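Local structure of peptidoglycan D,D-transpeptidase MrdA (7KIS) at residues A[570-583]-A[595-607]. The protein probably catalyses the cross-linking of peptidoglycan in the bacterial cell wall, acting as a penicillin-binding D,D-transpeptidase of the inner membrane. Numbering follows the deposited sequence.
Sequences GFAPANNPQIAVAV and AAPVVKQVMDAWL
Val-581 and Val-599 lie alongside each other, pointing in opposite senses, with Val-581 CB 3.7 Å from Val-599 CG1. The two methyls of Val-581 fork around Val-602 CG1; its CG1 also touches Val-599 CG1, and its CG2 lies 3.7 Å from Met-603 CG. Packing of a helix on a sheet is well illustrated here, because alternate residues of strand 579-583 supply the bumps. One step along, Val-583 has CG1 anti to its backbone nitrogen (chi1 -177°), which sends that methyl to Val-598 CG1 and leaves CG2 facing Val-599 CG2. At the other end Ile-579 sits in a hollow walled by Met-603, Trp-606 and Leu-607. Its CG2 touches Leu-607 CD1 at 3.7 Å and Met-603 CG at 3.8 Å, and its CD1 lies over one face of the indole. The helix runs at 144° to this strand, 8.4 Å away at the closest approach of the axes. It belongs to helix 591-607, the last helix of the penicillin-binding transpeptidase fold, which packs on the five-stranded antiparallel sheet, with helix 253-263 beside it through Val-598 and Trp-606. The neighbouring strand 570-572 offers a shallower surface. Gly-570, having no side chain, and small Ala-572 make a low floor for the thioether of Met-603, whose CG is beside the backbone nitrogen (chi1 -76°) and whose chain is extended at chi2, which carries SD to 3.7 Å from Ala-572 CB. Leu-607 bridges strand 579-583 and the turn after strand 570-572: while CD1 reaches Ile-579, CD2 meets Pro-573 CD tip to tip at 3.6 Å, beyond the cis peptide that joins Ala-572 to the proline. A classic beta bulge, in which Gln-578 and Ile-579 both donate to Ala-572 O, lies at this end of the contact.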
ATOM      1  N   GLY A 570       9.959   3.441   0.181  1.00 28.01           N
ATOM      2  CA  GLY A 570      11.278   3.168  -0.356  1.00 27.62           C
ATOM      3  C   GLY A 570      11.415   1.825  -1.041  1.00 32.87           C
ATOM      4  O   GLY A 570      10.713   0.869  -0.696  1.00 27.97           O
ATOM      5  N   PHE A 571      12.317   1.740  -2.016  1.00 29.99           N
ATOM      6  CA  PHE A 571      12.631   0.486  -2.679  1.00 30.37           C
ATOM      7  C   PHE A 571      14.126   0.202  -2.584  1.00 31.22           C
ATOM      8  O   PHE A 571      14.945   1.112  -2.422  1.00 30.13           O
ATOM      9  CB  PHE A 571      12.175   0.486  -4.148  1.00 32.33           C
ATOM     10  CG  PHE A 571      12.726   1.619  -4.970  1.00 36.68           C
ATOM     11  CD1 PHE A 571      13.889   1.456  -5.706  1.00 38.60           C
ATOM     12  CD2 PHE A 571      12.066   2.835  -5.030  1.00 38.19           C
ATOM     13  CE1 PHE A 571      14.391   2.491  -6.473  1.00 36.76           C
ATOM     14  CE2 PHE A 571      12.564   3.874  -5.795  1.00 44.17           C
ATOM     15  CZ  PHE A 571      13.727   3.700  -6.518  1.00 36.37           C
ATOM     16  N   ALA A 572      14.473  -1.080  -2.680  1.00 26.94           N
ATOM     17  CA  ALA A 572      15.852  -1.513  -2.502  1.00 31.53           C
ATOM     18  C   ALA A 572      16.038  -2.867  -3.168  1.00 33.70           C
ATOM     19  O   ALA A 572      15.074  -3.631  -3.284  1.00 27.79           O
ATOM     20  CB  ALA A 572      16.215  -1.594  -1.012  1.00 29.90           C
ATOM     21  N   PRO A 573      17.252  -3.184  -3.653  1.00 29.27           N
ATOM     22  CA  PRO A 573      18.384  -2.260  -3.795  1.00 30.15           C
ATOM     23  C   PRO A 573      18.084  -1.196  -4.847  1.00 35.43           C
ATOM     24  O   PRO A 573      17.380  -1.483  -5.814  1.00 40.65           O
ATOM     25  CB  PRO A 573      19.533  -3.174  -4.230  1.00 34.00           C
ATOM     26  CG  PRO A 573      19.139  -4.531  -3.744  1.00 24.90           C
ATOM     27  CD  PRO A 573      17.653  -4.577  -3.911  1.00 25.97           C
ATOM     28  N   ALA A 574      18.605   0.016  -4.644  1.00 33.81           N
ATOM     29  CA  ALA A 574      18.227   1.137  -5.499  1.00 35.51           C
ATOM     30  C   ALA A 574      18.597   0.893  -6.957  1.00 39.50           C
ATOM     31  O   ALA A 574      17.869   1.312  -7.864  1.00 30.99           O
ATOM     32  CB  ALA A 574      18.878   2.422  -4.989  1.00 41.51           C
ATOM     33  N   ASN A 575      19.714   0.213  -7.208  1.00 44.92           N
ATOM     34  CA  ASN A 575      20.153  -0.027  -8.576  1.00 43.07           C
ATOM     35  C   ASN A 575      19.564  -1.292  -9.188  1.00 36.79           C
ATOM     36  O   ASN A 575      19.645  -1.462 -10.410  1.00 42.43           O
ATOM     37  CB  ASN A 575      21.683  -0.078  -8.635  1.00 46.02           C
ATOM     38  CG  ASN A 575      22.308   1.306  -8.651  1.00 49.60           C
ATOM     39  OD1 ASN A 575      21.692   2.285  -8.226  1.00 38.48           O
ATOM     40  ND2 ASN A 575      23.538   1.395  -9.145  1.00 53.36           N
ATOM     41  N   ASN A 576      18.983  -2.178  -8.382  1.00 33.24           N
ATOM     42  CA  ASN A 576      18.277  -3.357  -8.892  1.00 38.72           C
ATOM     43  C   ASN A 576      17.095  -3.628  -7.975  1.00 34.98           C
ATOM     44  O   ASN A 576      17.169  -4.454  -7.056  1.00 33.24           O
ATOM     45  CB  ASN A 576      19.200  -4.575  -9.005  1.00 40.77           C
ATOM     46  CG  ASN A 576      19.995  -4.842  -7.741  1.00 51.81           C
ATOM     47  OD1 ASN A 576      19.682  -5.758  -6.981  1.00 47.75           O
ATOM     48  ND2 ASN A 576      21.044  -4.056  -7.520  1.00 49.09           N
ATOM     49  N   PRO A 577      15.974  -2.944  -8.201  1.00 34.14           N
ATOM     50  CA  PRO A 577      14.845  -3.006  -7.259  1.00 31.69           C
ATOM     51  C   PRO A 577      14.282  -4.409  -7.101  1.00 32.02           C
ATOM     52  O   PRO A 577      13.867  -5.049  -8.072  1.00 31.68           O
ATOM     53  CB  PRO A 577      13.818  -2.054  -7.883  1.00 31.48           C
ATOM     54  CG  PRO A 577      14.621  -1.138  -8.741  1.00 38.37           C
ATOM     55  CD  PRO A 577      15.735  -1.978  -9.286  1.00 35.91           C
ATOM     56  N   GLN A 578      14.275  -4.886  -5.856  1.00 31.36           N
ATOM     57  CA  GLN A 578      13.694  -6.171  -5.499  1.00 27.70           C
ATOM     58  C   GLN A 578      12.580  -6.073  -4.468  1.00 31.36           C
ATOM     59  O   GLN A 578      11.817  -7.034  -4.321  1.00 32.12           O
ATOM     60  CB  GLN A 578      14.776  -7.125  -4.969  1.00 29.92           C
ATOM     61  CG  GLN A 578      15.720  -7.649  -6.043  1.00 36.58           C
ATOM     62  CD  GLN A 578      15.067  -8.686  -6.939  1.00 45.03           C
ATOM     63  OE1 GLN A 578      14.133  -9.378  -6.531  1.00 40.72           O
ATOM     64  NE2 GLN A 578      15.557  -8.799  -8.169  1.00 34.78           N
ATOM     65  N   ILE A 579      12.458  -4.952  -3.759  1.00 27.77           N
ATOM     66  CA  ILE A 579      11.442  -4.782  -2.725  1.00 25.04           C
ATOM     67  C   ILE A 579      11.009  -3.324  -2.719  1.00 23.43           C
ATOM     68  O   ILE A 579      11.830  -2.422  -2.896  1.00 18.51           O
ATOM     69  CB  ILE A 579      11.971  -5.215  -1.337  1.00 23.50           C
ATOM     70  CG1 ILE A 579      10.915  -5.005  -0.251  1.00 21.36           C
ATOM     71  CG2 ILE A 579      13.236  -4.452  -0.967  1.00 29.07           C
ATOM     72  CD1 ILE A 579       9.992  -6.179  -0.058  1.00 27.92           C
ATOM     73  N   ALA A 580       9.708  -3.097  -2.538  1.00 24.84           N
ATOM     74  CA  ALA A 580       9.147  -1.760  -2.378  1.00 23.40           C
ATOM     75  C   ALA A 580       8.222  -1.767  -1.171  1.00 29.07           C
ATOM     76  O   ALA A 580       7.306  -2.591  -1.097  1.00 36.34           O
ATOM     77  CB  ALA A 580       8.390  -1.317  -3.633  1.00 21.74           C
ATOM     78  N   VAL A 581       8.458  -0.853  -0.230  1.00 29.74           N
ATOM     79  CA  VAL A 581       7.767  -0.847   1.054  1.00 21.94           C
ATOM     80  C   VAL A 581       7.173   0.533   1.302  1.00 26.47           C
ATOM     81  O   VAL A 581       7.804   1.554   1.008  1.00 29.48           O
ATOM     82  CB  VAL A 581       8.709  -1.243   2.212  1.00 25.98           C
ATOM     83  CG1 VAL A 581       7.934  -1.377   3.513  1.00 29.84           C
ATOM     84  CG2 VAL A 581       9.434  -2.538   1.895  1.00 25.46           C
ATOM     85  N   ALA A 582       5.957   0.558   1.845  1.00 35.98           N
ATOM     86  CA  ALA A 582       5.329   1.774   2.346  1.00 29.72           C
ATOM     87  C   ALA A 582       4.854   1.512   3.766  1.00 29.62           C
ATOM     88  O   ALA A 582       4.161   0.520   4.016  1.00 31.50           O
ATOM     89  CB  ALA A 582       4.158   2.212   1.463  1.00 25.45           C
ATOM     90  N   VAL A 583       5.234   2.388   4.695  1.00 30.20           N
ATOM     91  CA  VAL A 583       4.944   2.209   6.114  1.00 33.50           C
ATOM     92  C   VAL A 583       4.235   3.445   6.647  1.00 26.96           C
ATOM     93  O   VAL A 583       4.673   4.575   6.404  1.00 31.32           O
ATOM     94  CB  VAL A 583       6.219   1.919   6.926  1.00 34.77           C
ATOM     95  CG1 VAL A 583       5.869   1.675   8.383  1.00 26.86           C
ATOM     96  CG2 VAL A 583       6.924   0.700   6.355  1.00 33.86           C
ATOM     97  N   ALA A 595       9.454   5.813  11.182  1.00 28.72           N
ATOM     98  CA  ALA A 595       8.944   5.143   9.988  1.00 26.26           C
ATOM     99  C   ALA A 595      10.074   4.646   9.098  1.00 27.64           C
ATOM    100  O   ALA A 595       9.919   3.631   8.409  1.00 29.96           O
ATOM    101  CB  ALA A 595       8.027   6.085   9.208  1.00 24.03           C
ATOM    102  N   ALA A 596      11.216   5.340   9.097  1.00 28.42           N
ATOM    103  CA  ALA A 596      12.334   4.897   8.266  1.00 28.67           C
ATOM    104  C   ALA A 596      12.964   3.608   8.783  1.00 26.17           C
ATOM    105  O   ALA A 596      13.196   2.694   7.972  1.00 27.93           O
ATOM    106  CB  ALA A 596      13.366   6.022   8.132  1.00 31.28           C
ATOM    107  N   PRO A 597      13.272   3.457  10.078  1.00 29.29           N
ATOM    108  CA  PRO A 597      13.833   2.175  10.541  1.00 27.53           C
ATOM    109  C   PRO A 597      12.902   0.989  10.357  1.00 30.12           C
ATOM    110  O   PRO A 597      13.387  -0.147  10.281  1.00 32.29           O
ATOM    111  CB  PRO A 597      14.121   2.430  12.028  1.00 24.93           C
ATOM    112  CG  PRO A 597      14.236   3.902  12.145  1.00 22.62           C
ATOM    113  CD  PRO A 597      13.260   4.456  11.163  1.00 23.55           C
ATOM    114  N   VAL A 598      11.586   1.205  10.282  1.00 23.90           N
ATOM    115  CA  VAL A 598      10.672   0.085  10.077  1.00 26.45           C
ATOM    116  C   VAL A 598      10.796  -0.452   8.655  1.00 29.77           C
ATOM    117  O   VAL A 598      10.795  -1.669   8.436  1.00 31.62           O
ATOM    118  CB  VAL A 598       9.229   0.501  10.412  1.00 30.19           C
ATOM    119  CG1 VAL A 598       8.271  -0.639  10.120  1.00 29.12           C
ATOM    120  CG2 VAL A 598       9.127   0.905  11.872  1.00 26.40           C
ATOM    121  N   VAL A 599      10.887   0.443   7.669  1.00 23.04           N
ATOM    122  CA  VAL A 599      11.116   0.012   6.292  1.00 26.74           C
ATOM    123  C   VAL A 599      12.389  -0.812   6.209  1.00 29.91           C
ATOM    124  O   VAL A 599      12.422  -1.878   5.580  1.00 27.85           O
ATOM    125  CB  VAL A 599      11.179   1.224   5.346  1.00 30.42           C
ATOM    126  CG1 VAL A 599      11.283   0.756   3.901  1.00 28.08           C
ATOM    127  CG2 VAL A 599       9.970   2.099   5.541  1.00 33.43           C
ATOM    128  N   LYS A 600      13.453  -0.333   6.849  1.00 24.79           N
ATOM    129  CA  LYS A 600      14.741  -0.998   6.740  1.00 26.61           C
ATOM    130  C   LYS A 600      14.720  -2.369   7.401  1.00 20.88           C
ATOM    131  O   LYS A 600      15.440  -3.271   6.964  1.00 26.14           O
ATOM    132  CB  LYS A 600      15.825  -0.113   7.356  1.00 29.61           C
ATOM    133  CG  LYS A 600      17.222  -0.410   6.864  1.00 20.60           C
ATOM    134  CD  LYS A 600      17.948  -1.324   7.829  1.00 24.83           C
ATOM    135  CE  LYS A 600      19.346  -1.621   7.338  1.00 33.77           C
ATOM    136  NZ  LYS A 600      20.088  -2.501   8.283  1.00 21.10           N
ATOM    137  N   GLN A 601      13.906  -2.548   8.443  1.00 20.73           N
ATOM    138  CA  GLN A 601      13.763  -3.873   9.036  1.00 26.47           C
ATOM    139  C   GLN A 601      12.972  -4.804   8.123  1.00 30.73           C
ATOM    140  O   GLN A 601      13.320  -5.981   7.976  1.00 29.84           O
ATOM    141  CB  GLN A 601      13.102  -3.775  10.409  1.00 26.98           C
ATOM    142  CG  GLN A 601      14.097  -3.776  11.561  1.00 39.03           C
ATOM    143  CD  GLN A 601      13.439  -4.017  12.904  1.00 44.52           C
ATOM    144  OE1 GLN A 601      12.327  -4.537  12.980  1.00 42.05           O
ATOM    145  NE2 GLN A 601      14.128  -3.640  13.976  1.00 43.22           N
ATOM    146  N   VAL A 602      11.902  -4.294   7.509  1.00 23.95           N
ATOM    147  CA  VAL A 602      11.152  -5.086   6.539  1.00 26.72           C
ATOM    148  C   VAL A 602      12.007  -5.387   5.313  1.00 24.48           C
ATOM    149  O   VAL A 602      12.021  -6.518   4.812  1.00 22.01           O
ATOM    150  CB  VAL A 602       9.848  -4.360   6.158  1.00 31.87           C
ATOM    151  CG1 VAL A 602       9.132  -5.097   5.038  1.00 18.09           C
ATOM    152  CG2 VAL A 602       8.947  -4.215   7.375  1.00 20.05           C
ATOM    153  N   MET A 603      12.733  -4.384   4.811  1.00 27.81           N
ATOM    154  CA  MET A 603      13.607  -4.611   3.664  1.00 28.53           C
ATOM    155  C   MET A 603      14.765  -5.536   4.015  1.00 22.16           C
ATOM    156  O   MET A 603      15.224  -6.302   3.158  1.00 29.30           O
ATOM    157  CB  MET A 603      14.123  -3.278   3.123  1.00 24.23           C
ATOM    158  CG  MET A 603      13.090  -2.496   2.318  1.00 33.46           C
ATOM    159  SD  MET A 603      13.718  -0.935   1.660  1.00 30.45           S
ATOM    160  CE  MET A 603      14.713  -0.373   3.033  1.00 24.65           C
ATOM    161  N   ASP A 604      15.257  -5.478   5.255  1.00 22.44           N
ATOM    162  CA  ASP A 604      16.350  -6.355   5.665  1.00 25.85           C
ATOM    163  C   ASP A 604      15.924  -7.816   5.617  1.00 29.42           C
ATOM    164  O   ASP A 604      16.653  -8.674   5.107  1.00 38.90           O
ATOM    165  CB  ASP A 604      16.828  -5.988   7.071  1.00 26.24           C
ATOM    166  CG  ASP A 604      18.062  -5.107   7.059  1.00 25.32           C
ATOM    167  OD1 ASP A 604      18.488  -4.688   5.963  1.00 26.84           O
ATOM    168  OD2 ASP A 604      18.607  -4.835   8.150  1.00 20.64           O
ATOM    169  N   ALA A 605      14.736  -8.117   6.151  1.00 24.47           N
ATOM    170  CA  ALA A 605      14.276  -9.500   6.221  1.00 22.74           C
ATOM    171  C   ALA A 605      14.130 -10.124   4.839  1.00 27.31           C
ATOM    172  O   ALA A 605      14.252 -11.347   4.696  1.00 30.43           O
ATOM    173  CB  ALA A 605      12.951  -9.572   6.979  1.00 27.08           C
ATOM    174  N   TRP A 606      13.867  -9.312   3.815  1.00 33.43           N
ATOM    175  CA  TRP A 606      13.704  -9.824   2.461  1.00 33.08           C
ATOM    176  C   TRP A 606      15.023  -9.948   1.709  1.00 30.27           C
ATOM    177  O   TRP A 606      15.154 -10.829   0.851  1.00 32.25           O
ATOM    178  CB  TRP A 606      12.750  -8.925   1.670  1.00 26.99           C
ATOM    179  CG  TRP A 606      12.358  -9.483   0.334  1.00 36.14           C
ATOM    180  CD1 TRP A 606      12.811  -9.080  -0.889  1.00 34.30           C
ATOM    181  CD2 TRP A 606      11.431 -10.548   0.086  1.00 44.38           C
ATOM    182  NE1 TRP A 606      12.225  -9.827  -1.882  1.00 35.47           N
ATOM    183  CE2 TRP A 606      11.373 -10.735  -1.309  1.00 36.99           C
ATOM    184  CE3 TRP A 606      10.644 -11.360   0.909  1.00 36.85           C
ATOM    185  CZ2 TRP A 606      10.563 -11.702  -1.900  1.00 29.66           C
ATOM    186  CZ3 TRP A 606       9.840 -12.320   0.320  1.00 30.34           C
ATOM    187  CH2 TRP A 606       9.804 -12.482  -1.070  1.00 30.41           C
ATOM    188  N   LEU A 607      16.003  -9.095   2.011  1.00 28.14           N
ATOM    189  CA  LEU A 607      17.243  -9.045   1.243  1.00 38.46           C
ATOM    190  C   LEU A 607      18.425  -9.684   1.952  1.00 37.08           C
ATOM    191  O   LEU A 607      19.348 -10.161   1.283  1.00 29.07           O
ATOM    192  CB  LEU A 607      17.611  -7.594   0.915  1.00 30.56           C
ATOM    193  CG  LEU A 607      17.119  -6.965  -0.390  1.00 29.63           C
ATOM    194  CD1 LEU A 607      15.640  -7.227  -0.618  1.00 24.85           C
ATOM    195  CD2 LEU A 607      17.401  -5.472  -0.384  1.00 36.20           C
TER